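Maternal effect protein oskar (PDB 5A4A) binds RNA through its SGNH hydrolase-like OSK domain and, as a maternal effect protein, induces the germline of Drosophila. Local coordinates at residues D31-L34 and Y35-R38; L12-S16 and D17-Y21; V198-V201 and I202-S205. All coordinates share one frame; numbering follows the deposited sequence.

Contact 1. Residues D31-L34 and Y35-R38. With SO4 (sulfate ion), chain F.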
ATOM      1  N   ASP A  31      -4.483  -4.178  -2.108  1.00  9.59           N
ATOM      2  CA  ASP A  31      -4.540  -5.633  -1.927  1.00 11.97           C
ATOM      3  C   ASP A  31      -3.242  -6.280  -1.492  1.00 11.85           C
ATOM      4  O   ASP A  31      -3.281  -7.300  -0.812  1.00 10.51           O
ATOM      5  CB  ASP A  31      -5.009  -6.356  -3.188  1.00 10.24           C
ATOM      6  CG  ASP A  31      -6.510  -6.341  -3.345  1.00 13.04           C
ATOM      7  OD1 ASP A  31      -7.200  -7.095  -2.607  1.00 12.39           O
ATOM      8  OD2 ASP A  31      -6.993  -5.590  -4.219  1.00 10.73           O
ATOM      9  N   PHE A  32      -2.096  -5.723  -1.889  1.00 12.68           N
ATOM     10  CA  PHE A  32      -0.826  -6.367  -1.532  1.00  9.10           C
ATOM     11  C   PHE A  32      -0.574  -6.372  -0.029  1.00  9.49           C
ATOM     12  O   PHE A  32      -0.292  -7.416   0.553  1.00 11.18           O
ATOM     13  CB  PHE A  32       0.361  -5.769  -2.292  1.00  9.53           C
ATOM     14  CG  PHE A  32       0.311  -6.025  -3.768  1.00 10.26           C
ATOM     15  CD1 PHE A  32       0.511  -7.307  -4.270  1.00 12.31           C
ATOM     16  CD2 PHE A  32       0.055  -4.995  -4.651  1.00 14.27           C
ATOM     17  CE1 PHE A  32       0.458  -7.550  -5.628  1.00 12.62           C
ATOM     18  CE2 PHE A  32       0.003  -5.234  -6.015  1.00 15.53           C
ATOM     19  CZ  PHE A  32       0.193  -6.518  -6.500  1.00 10.84           C
ATOM     20  N   MET A  33      -0.678  -5.212   0.603  1.00 12.08           N
ATOM     21  CA  MET A  33      -0.551  -5.160   2.050  1.00 12.24           C
ATOM     22  C   MET A  33      -1.757  -5.780   2.763  1.00 10.49           C
ATOM     23  O   MET A  33      -1.596  -6.380   3.819  1.00 10.14           O
ATOM     24  CB  MET A  33      -0.280  -3.732   2.531  1.00 14.25           C
ATOM     25  CG  MET A  33       1.130  -3.240   2.211  1.00 18.65           C
ATOM     26  SD  MET A  33       2.368  -4.274   3.005  1.00 24.74           S
ATOM     27  CE  MET A  33       1.742  -4.217   4.668  1.00 19.17           C
ATOM     28  N   LEU A  34      -2.950  -5.664   2.176  1.00 10.11           N
ATOM     29  CA  LEU A  34      -4.129  -6.336   2.724  1.00  9.20           C
ATOM     30  C   LEU A  34      -3.868  -7.840   2.850  1.00 12.71           C
ATOM     31  O   LEU A  34      -4.121  -8.441   3.895  1.00 11.33           O
ATOM     32  CB  LEU A  34      -5.360  -6.076   1.855  1.00  8.01           C
ATOM     33  CG  LEU A  34      -6.689  -6.680   2.342  1.00 11.55           C
ATOM     34  CD1 LEU A  34      -6.979  -6.234   3.763  1.00 12.20           C
ATOM     35  CD2 LEU A  34      -7.842  -6.282   1.431  1.00 12.48           C
ATOM     36  N   TYR A  35      -3.341  -8.442   1.786  1.00  9.24           N
ATOM     37  CA  TYR A  35      -3.069  -9.873   1.797  1.00 12.24           C
ATOM     38  C   TYR A  35      -1.941 -10.249   2.751  1.00 11.86           C
ATOM     39  O   TYR A  35      -2.033 -11.252   3.462  1.00 12.24           O
ATOM     40  CB  TYR A  35      -2.757 -10.368   0.385  1.00 14.33           C
ATOM     41  CG  TYR A  35      -2.611 -11.871   0.250  1.00 10.30           C
ATOM     42  CD1 TYR A  35      -3.645 -12.738   0.617  1.00 12.38           C
ATOM     43  CD2 TYR A  35      -1.451 -12.418  -0.285  1.00 11.43           C
ATOM     44  CE1 TYR A  35      -3.504 -14.103   0.473  1.00 11.25           C
ATOM     45  CE2 TYR A  35      -1.303 -13.771  -0.433  1.00 10.95           C
ATOM     46  CZ  TYR A  35      -2.334 -14.616  -0.061  1.00 13.37           C
ATOM     47  OH  TYR A  35      -2.165 -15.969  -0.224  1.00 13.75           O
ATOM     48  N   LEU A  36      -0.875  -9.454   2.750  1.00 10.33           N
ATOM     49  CA  LEU A  36       0.196  -9.626   3.723  1.00  9.14           C
ATOM     50  C   LEU A  36      -0.375  -9.667   5.131  1.00  9.31           C
ATOM     51  O   LEU A  36      -0.044 -10.553   5.914  1.00 11.44           O
ATOM     52  CB  LEU A  36       1.226  -8.503   3.613  1.00  9.00           C
ATOM     53  CG  LEU A  36       2.390  -8.653   4.600  1.00 14.38           C
ATOM     54  CD1 LEU A  36       3.102  -9.945   4.309  1.00 23.45           C
ATOM     55  CD2 LEU A  36       3.359  -7.492   4.501  1.00 21.24           C
ATOM     56  N   ALA A  37      -1.244  -8.714   5.444  1.00 10.80           N
ATOM     57  CA  ALA A  37      -1.823  -8.639   6.785  1.00 10.73           C
ATOM     58  C   ALA A  37      -2.759  -9.805   7.089  1.00 11.46           C
ATOM     59  O   ALA A  37      -2.810 -10.288   8.228  1.00 10.62           O
ATOM     60  CB  ALA A  37      -2.537  -7.306   6.982  1.00 10.11           C
ATOM     61  N   ARG A  38      -3.487 -10.265   6.075  1.00  9.81           N
ATOM     62  CA  ARG A  38      -4.420 -11.375   6.261  1.00 11.55           C
ATOM     63  C   ARG A  38      -3.649 -12.647   6.572  1.00 12.24           C
ATOM     64  O   ARG A  38      -4.013 -13.424   7.457  1.00 12.69           O
ATOM     65  CB  ARG A  38      -5.261 -11.573   5.003  1.00 10.24           C
ATOM     66  CG  ARG A  38      -6.220 -12.750   5.064  1.00 13.86           C
ATOM     67  CD  ARG A  38      -7.247 -12.573   6.166  1.00 10.46           C
ATOM     68  NE  ARG A  38      -8.384 -13.465   5.950  1.00 14.61           N
ATOM     69  CZ  ARG A  38      -9.510 -13.424   6.651  1.00 19.03           C
ATOM     70  NH1 ARG A  38      -9.643 -12.540   7.626  1.00 16.49           N
ATOM     71  NH2 ARG A  38     -10.510 -14.268   6.370  1.00 17.92           N
TER
HETATM   72  S   SO4 F1611     -13.318 -12.448   8.122  1.00 26.01           S
HETATM   73  O1  SO4 F1611     -12.896 -13.801   7.792  1.00 25.56           O
HETATM   74  O2  SO4 F1611     -13.903 -11.812   6.948  1.00 28.18           O
HETATM   75  O3  SO4 F1611     -14.296 -12.498   9.203  1.00 28.90           O
HETATM   76  O4  SO4 F1611     -12.166 -11.657   8.565  1.00 22.61           O
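Met33 and Leu36 touch through their ends, one turn apart on helix 31-40: the methyl CE of Met33 rests 3.7 Å from CD2 of Leu36, and the two side chains run side by side in the same direction. Met33 reaches this place by folding back on itself, with both chi2 (-61°) and chi3 (-52°) bent, while CG of Leu36, anti to the backbone N, carries CD2 alongside the thioether. Behind this apolar pair, four successive i to i+4 hydrogen bonds satisfy the carbonyls of residues 31-34. Tyr35 N gives to Asp31 O at 2.8 Å, and Leu36 N to Phe32 O at 3.1 Å. Ala37 N and Arg38 N complete the series on the oxygens of Met33 and Leu34.

The polar side-chain ends find partners off the helix. OD2 of Asp31 is hydrogen-bonded to Ser59 OG, Tyr35 OH has a weak bond with Gln174 NE2, and OD1 of Asp30 takes the N-H of Phe32 in the first turn. Arg38 leans away from the helix and grips a sulfate with both terminal nitrogens: NH1 donates to O4 at 2.8 Å and NH2 to O1 at 2.8 Å, the latter nearly straight (168°), with O1 in the plane of the guanidinium at its edge. NH1 also gives to Cys43 O, while Arg44 NH2 and Phe45 N complete the anion site. The sulfate probably comes from the crystallisation liquor, although the donors gathered round it are consistent with a site that favours an anion.

In the SGNH hydrolase-like domain this helix follows strand 25-29 after the single residue Asp30. Met33 and Leu34 pack on Cys57 of strand 56-58, Phe32 meets the rings of Tyr187 and Trp190, and Tyr35 and Leu36 lie against Arg195 of helix 192-204.

Contact 2. Residues L12-S16 and D17-Y21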
ATOM      1  N   LEU A  12     -14.479   5.348  10.420  1.00 17.61           N
ATOM      2  CA  LEU A  12     -13.720   6.419  11.064  1.00 16.12           C
ATOM      3  C   LEU A  12     -12.783   5.887  12.134  1.00 21.87           C
ATOM      4  O   LEU A  12     -11.827   6.558  12.531  1.00 20.96           O
ATOM      5  CB  LEU A  12     -14.678   7.450  11.674  1.00 19.54           C
ATOM      6  CG  LEU A  12     -15.379   8.392  10.693  1.00 24.74           C
ATOM      7  CD1 LEU A  12     -16.587   9.021  11.350  1.00 28.64           C
ATOM      8  CD2 LEU A  12     -14.438   9.474  10.218  1.00 32.86           C
ATOM      9  N   THR A  13     -13.061   4.682  12.610  1.00 18.28           N
ATOM     10  CA  THR A  13     -12.306   4.125  13.721  1.00 17.39           C
ATOM     11  C   THR A  13     -11.620   2.843  13.305  1.00 15.30           C
ATOM     12  O   THR A  13     -12.248   1.952  12.739  1.00 19.89           O
ATOM     13  CB  THR A  13     -13.226   3.825  14.912  1.00 23.20           C
ATOM     14  OG1 THR A  13     -13.826   5.047  15.360  1.00 22.86           O
ATOM     15  CG2 THR A  13     -12.432   3.202  16.061  1.00 22.01           C
ATOM     16  N   ILE A  14     -10.324   2.753  13.575  1.00 15.99           N
ATOM     17  CA  ILE A  14      -9.637   1.500  13.351  1.00 15.64           C
ATOM     18  C   ILE A  14      -9.138   0.966  14.683  1.00 20.58           C
ATOM     19  O   ILE A  14      -8.982   1.720  15.654  1.00 20.56           O
ATOM     20  CB  ILE A  14      -8.526   1.624  12.298  1.00 18.00           C
ATOM     21  CG1 ILE A  14      -7.454   2.626  12.741  1.00 15.74           C
ATOM     22  CG2 ILE A  14      -9.122   2.047  10.957  1.00 19.53           C
ATOM     23  CD1 ILE A  14      -6.295   2.703  11.758  1.00 18.64           C
ATOM     24  N   ASN A  15      -8.916  -0.340  14.729  1.00 18.22           N
ATOM     25  CA  ASN A  15      -8.565  -1.019  15.964  1.00 21.50           C
ATOM     26  C   ASN A  15      -7.655  -2.189  15.636  1.00 19.39           C
ATOM     27  O   ASN A  15      -7.981  -3.012  14.776  1.00 17.37           O
ATOM     28  CB  ASN A  15      -9.843  -1.513  16.646  1.00 25.66           C
ATOM     29  CG  ASN A  15      -9.598  -2.120  18.016  1.00 37.74           C
ATOM     30  OD1 ASN A  15      -8.503  -2.585  18.328  1.00 36.23           O
ATOM     31  ND2 ASN A  15     -10.639  -2.131  18.840  1.00 49.87           N
ATOM     32  N   SER A  16      -6.519  -2.270  16.322  1.00 19.40           N
ATOM     33  CA  SER A  16      -5.549  -3.326  16.048  1.00 20.56           C
ATOM     34  C   SER A  16      -6.063  -4.742  16.338  1.00 21.21           C
ATOM     35  O   SER A  16      -5.459  -5.718  15.903  1.00 20.28           O
ATOM     36  CB  SER A  16      -4.238  -3.067  16.799  1.00 16.88           C
ATOM     37  OG  SER A  16      -4.414  -3.227  18.192  1.00 21.44           O
ATOM     38  N   ASP A  17      -7.175  -4.859  17.059  1.00 20.03           N
ATOM     39  CA  ASP A  17      -7.765  -6.171  17.320  1.00 25.33           C
ATOM     40  C   ASP A  17      -8.262  -6.861  16.051  1.00 26.35           C
ATOM     41  O   ASP A  17      -8.268  -8.090  15.979  1.00 24.45           O
ATOM     42  CB  ASP A  17      -8.918  -6.072  18.327  1.00 27.22           C
ATOM     43  CG  ASP A  17      -8.434  -5.861  19.751  1.00 41.49           C
ATOM     44  OD1 ASP A  17      -7.237  -6.102  20.021  1.00 46.88           O
ATOM     45  OD2 ASP A  17      -9.257  -5.462  20.602  1.00 41.17           O
ATOM     46  N   TYR A  18      -8.671  -6.067  15.060  1.00 18.19           N
ATOM     47  CA  TYR A  18      -9.306  -6.579  13.847  1.00 17.30           C
ATOM     48  C   TYR A  18      -8.733  -5.990  12.560  1.00 15.14           C
ATOM     49  O   TYR A  18      -8.784  -6.624  11.508  1.00 16.18           O
ATOM     50  CB  TYR A  18     -10.806  -6.282  13.877  1.00 19.21           C
ATOM     51  CG  TYR A  18     -11.503  -6.804  15.111  1.00 33.65           C
ATOM     52  CD1 TYR A  18     -11.758  -8.160  15.263  1.00 38.83           C
ATOM     53  CD2 TYR A  18     -11.900  -5.942  16.127  1.00 39.33           C
ATOM     54  CE1 TYR A  18     -12.392  -8.648  16.391  1.00 43.43           C
ATOM     55  CE2 TYR A  18     -12.536  -6.422  17.263  1.00 44.41           C
ATOM     56  CZ  TYR A  18     -12.778  -7.776  17.385  1.00 48.55           C
ATOM     57  OH  TYR A  18     -13.408  -8.263  18.505  1.00 56.76           O
ATOM     58  N   ASP A  19      -8.225  -4.766  12.633  1.00 11.71           N
ATOM     59  CA  ASP A  19      -7.736  -4.083  11.433  1.00 13.20           C
ATOM     60  C   ASP A  19      -6.240  -4.291  11.198  1.00 17.60           C
ATOM     61  O   ASP A  19      -5.509  -4.684  12.105  1.00 18.77           O
ATOM     62  CB  ASP A  19      -8.059  -2.588  11.494  1.00 13.83           C
ATOM     63  CG  ASP A  19      -9.556  -2.315  11.508  1.00 13.55           C
ATOM     64  OD1 ASP A  19     -10.293  -2.920  10.703  1.00 15.62           O
ATOM     65  OD2 ASP A  19      -9.997  -1.504  12.337  1.00 17.79           O
ATOM     66  N   ALA A  20      -5.799  -4.031   9.972  1.00 14.68           N
ATOM     67  CA  ALA A  20      -4.424  -4.315   9.574  1.00 12.10           C
ATOM     68  C   ALA A  20      -3.446  -3.426  10.319  1.00 12.38           C
ATOM     69  O   ALA A  20      -3.472  -2.213  10.157  1.00 13.76           O
ATOM     70  CB  ALA A  20      -4.256  -4.134   8.069  1.00 11.55           C
ATOM     71  N   TYR A  21      -2.613  -4.049  11.151  1.00 10.19           N
ATOM     72  CA  TYR A  21      -1.543  -3.366  11.888  1.00 10.71           C
ATOM     73  C   TYR A  21      -0.246  -4.179  11.822  1.00 11.13           C
ATOM     74  O   TYR A  21      -0.269  -5.412  11.776  1.00 13.38           O
ATOM     75  CB  TYR A  21      -1.924  -3.232  13.361  1.00 16.19           C
ATOM     76  CG  TYR A  21      -2.711  -1.999  13.743  1.00 16.61           C
ATOM     77  CD1 TYR A  21      -4.019  -1.823  13.309  1.00 18.56           C
ATOM     78  CD2 TYR A  21      -2.154  -1.025  14.573  1.00 14.64           C
ATOM     79  CE1 TYR A  21      -4.749  -0.712  13.675  1.00 17.69           C
ATOM     80  CE2 TYR A  21      -2.881   0.098  14.945  1.00 14.00           C
ATOM     81  CZ  TYR A  21      -4.180   0.243  14.483  1.00 19.33           C
ATOM     82  OH  TYR A  21      -4.923   1.345  14.836  1.00 23.76           O
TER
HETATM   83  O   HOH W   1      -5.735  -7.213  13.309  1.00 24.56           O
HETATM   84  O   HOH W   2      -4.638  -5.802  19.502  1.00 37.11           O
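Ser16 and Tyr21 meet because chi1 of the tyrosine (-88°) sets its ring beside its own backbone N, turned back over the preceding turn, while Asp19, its CG likewise beside its own N, sends its carboxylate towards the backbone of Ile14 and Asn15. CB of Ser16 then sits over the middle of the Tyr21 ring, 3.5 Å from the centroid and 10° off the normal, a CH-pi contact. The phenol end extends to Ile14, whose CG1 lies 3.5 Å from Tyr21 OH.

The turn itself is built around Asn15. Its carbonyl oxygen accepts two N-H groups: Asp19 N at 2.8 Å, nearly along the C=O axis, and Tyr18 N at 3.1 Å from above the carbonyl plane. The side-chain oxygen Asn15 OD1 takes the N-H one residue earlier, Asp17 N, at 2.9 Å, forming an Asx turn; the bond is almost straight at the hydrogen (173°), but the donor stands above the amide plane. On the other side of the residue, the N-H of Asn15 is held by Asp19 OD2 at 2.9 Å through the anti lone pair of that oxygen, so backbone and side chain of Asp19 clasp Asn15 at both its N-H and its C=O. Two waters complete the turn: one lies within hydrogen-bonding distance of both Ser16 O and Asp19 O, though it cannot serve every acceptor around it, and the other joins Ser16 OG to Asp17 OD1.

OD1 of Asp19 forms a salt bridge with NE of Arg46, whose NH2 also reaches Thr13 O. The exposed loop before strand 21-22 is thereby tied to the chain at Arg46. A buried carboxylate supplied with a guanidinium and a backbone N-H is probably stabilised as the anion, which would make the negative charge of Asp19 a structural part of this turn.

Contact 3. Residues V198-V201 and I202-S205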
ATOM      1  N   VAL A 198       9.233  -9.549   2.584  1.00 12.91           N
ATOM      2  CA  VAL A 198       8.754  -8.159   2.661  1.00 14.35           C
ATOM      3  C   VAL A 198       8.550  -7.751   4.114  1.00 15.03           C
ATOM      4  O   VAL A 198       9.002  -6.689   4.537  1.00 10.62           O
ATOM      5  CB  VAL A 198       7.444  -7.954   1.884  1.00 12.88           C
ATOM      6  CG1 VAL A 198       6.806  -6.600   2.228  1.00 13.32           C
ATOM      7  CG2 VAL A 198       7.694  -8.081   0.381  1.00 16.62           C
ATOM      8  N   LEU A 199       7.881  -8.610   4.871  1.00 12.08           N
ATOM      9  CA  LEU A 199       7.608  -8.342   6.278  1.00 14.41           C
ATOM     10  C   LEU A 199       8.912  -8.135   7.052  1.00 16.21           C
ATOM     11  O   LEU A 199       9.031  -7.205   7.844  1.00 13.21           O
ATOM     12  CB  LEU A 199       6.769  -9.475   6.892  1.00 15.00           C
ATOM     13  CG  LEU A 199       6.401  -9.306   8.371  1.00 20.82           C
ATOM     14  CD1 LEU A 199       5.589  -8.036   8.593  1.00 17.32           C
ATOM     15  CD2 LEU A 199       5.643 -10.538   8.907  1.00 18.28           C
ATOM     16  N   GLN A 200       9.902  -8.984   6.798  1.00 15.41           N
ATOM     17  CA  GLN A 200      11.181  -8.850   7.487  1.00 13.14           C
ATOM     18  C   GLN A 200      11.965  -7.605   7.086  1.00 14.72           C
ATOM     19  O   GLN A 200      12.630  -6.999   7.921  1.00 13.43           O
ATOM     20  CB  GLN A 200      12.013 -10.119   7.329  1.00 18.64           C
ATOM     21  CG  GLN A 200      11.347 -11.322   8.006  1.00 26.73           C
ATOM     22  CD  GLN A 200      11.096 -11.083   9.491  1.00 25.53           C
ATOM     23  OE1 GLN A 200      11.961 -10.566  10.199  1.00 25.74           O
ATOM     24  NE2 GLN A 200       9.910 -11.455   9.962  1.00 20.22           N
ATOM     25  N   VAL A 201      11.882  -7.198   5.825  1.00 13.61           N
ATOM     26  CA  VAL A 201      12.533  -5.947   5.430  1.00 13.53           C
ATOM     27  C   VAL A 201      11.921  -4.760   6.177  1.00 14.49           C
ATOM     28  O   VAL A 201      12.637  -3.869   6.638  1.00 13.58           O
ATOM     29  CB  VAL A 201      12.449  -5.698   3.904  1.00 20.20           C
ATOM     30  CG1 VAL A 201      12.877  -4.269   3.564  1.00 20.32           C
ATOM     31  CG2 VAL A 201      13.320  -6.695   3.156  1.00 22.44           C
ATOM     32  N   ILE A 202      10.596  -4.750   6.289  1.00 13.14           N
ATOM     33  CA  ILE A 202       9.895  -3.659   6.969  1.00 10.34           C
ATOM     34  C   ILE A 202      10.243  -3.642   8.453  1.00 18.27           C
ATOM     35  O   ILE A 202      10.601  -2.595   9.004  1.00 12.81           O
ATOM     36  CB  ILE A 202       8.363  -3.755   6.781  1.00 11.15           C
ATOM     37  CG1 ILE A 202       7.996  -3.586   5.302  1.00  9.54           C
ATOM     38  CG2 ILE A 202       7.645  -2.701   7.647  1.00 10.53           C
ATOM     39  CD1 ILE A 202       6.508  -3.910   4.982  1.00  9.18           C
ATOM     40  N   GLU A 203      10.174  -4.804   9.099  1.00 12.89           N
ATOM     41  CA  GLU A 203      10.438  -4.859  10.538  1.00 13.06           C
ATOM     42  C   GLU A 203      11.872  -4.472  10.868  1.00 15.75           C
ATOM     43  O   GLU A 203      12.122  -3.696  11.791  1.00 15.63           O
ATOM     44  CB  GLU A 203      10.146  -6.255  11.106  1.00 12.01           C
ATOM     45  CG  GLU A 203       8.670  -6.641  11.107  1.00 11.66           C
ATOM     46  CD  GLU A 203       8.386  -7.793  12.055  1.00 17.65           C
ATOM     47  OE1 GLU A 203       9.310  -8.187  12.789  1.00 20.72           O
ATOM     48  OE2 GLU A 203       7.250  -8.303  12.078  1.00 18.79           O
ATOM     49  N   THR A 204      12.821  -5.018  10.117  1.00 12.37           N
ATOM     50  CA  THR A 204      14.226  -4.798  10.439  1.00 13.45           C
ATOM     51  C   THR A 204      14.628  -3.345  10.177  1.00 14.16           C
ATOM     52  O   THR A 204      15.569  -2.838  10.783  1.00 13.91           O
ATOM     53  CB  THR A 204      15.138  -5.766   9.676  1.00 25.12           C
ATOM     54  OG1 THR A 204      14.940  -5.610   8.267  1.00 28.74           O
ATOM     55  CG2 THR A 204      14.811  -7.197  10.066  1.00 26.33           C
ATOM     56  N   SER A 205      13.889  -2.672   9.302  1.00 14.89           N
ATOM     57  CA  SER A 205      14.129  -1.259   9.041  1.00 11.61           C
ATOM     58  C   SER A 205      13.579  -0.362  10.154  1.00 15.18           C
ATOM     59  O   SER A 205      13.869   0.842  10.200  1.00 14.31           O
ATOM     60  CB  SER A 205      13.492  -0.870   7.706  1.00 14.37           C
ATOM     61  OG  SER A 205      14.071  -1.608   6.647  1.00 19.00           O
TER
HETATM   62  O   HOH W   3       9.583 -11.282  13.028  1.00 19.47           O
HETATM   63  O   HOH W   4      11.713  -9.568  12.776  1.00 23.66           O
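Val198 and Ile202 touch along the buried face of helix 192-204, the last helix of this SGNH hydrolase-like domain. Their side chains point the same way, with Val198 CG1 3.9 Å from Ile202 CD1. Ile202 is turned back along the helix, CG1 anti to its own carbonyl carbon (chi1 -64°), and this carries CG1 to within 3.4 Å of Val198 O. The face is closed by other parts of the fold: Val198 lies on Leu161 and Trp190, Ile202 on Ile157 and on Leu22 of strand 21-22. Leu199, also buried against Leu22, passes obliquely to Glu203 and turns CD1 to within 3.9 Å of Glu203 OE2.

The other face is looser and wetter. Gln200 and Glu203 do not bond directly; their polar ends are linked by two waters. One accepts from Gln200 NE2 and donates to Glu203 OE1, while the second donates both to Gln200 OE1 and, at 2.8 Å, to Glu203 OE1. NE2 of Gln200 has a firmer partner in OE1 of Gln196, one turn earlier.

Towards the end of the helix, hydroxyls join the backbone ladder. Thr204 supplies both its N and its OG1 to Gln200 O, the hydroxyl bond being the shorter at 2.7 Å against 3.0 Å for Thr204 N to Gln200 O. Val201 O is likewise gripped twice by Ser205: OG donates to it at 2.7 Å from one face of the carbonyl plane, and N, bent to 139°, from the opposite face.

From the N terminus the contacts follow in series, none nested in or crossing another. Contact 2 comes first and closes the turn leading into strand 21-22. Contact 1 follows beyond strand 25-29, as successive turns of helix 31-40, and contact 3 lies near the C terminus, on helix 192-204. Contact 1 touches both of the others: Ala37 CB packs on Ala20 CB of contact 2 at 3.8 Å, and Leu36 CD2 approaches Val198 CG1 of contact 3 to 4.2 Å. Contacts 2 and 3 stay about 7 Å apart at their nearest atoms. Helix 31-40 thus joins the N-terminal loop to the C-terminal helix, and Leu22 brings strand 21-22 against the latter.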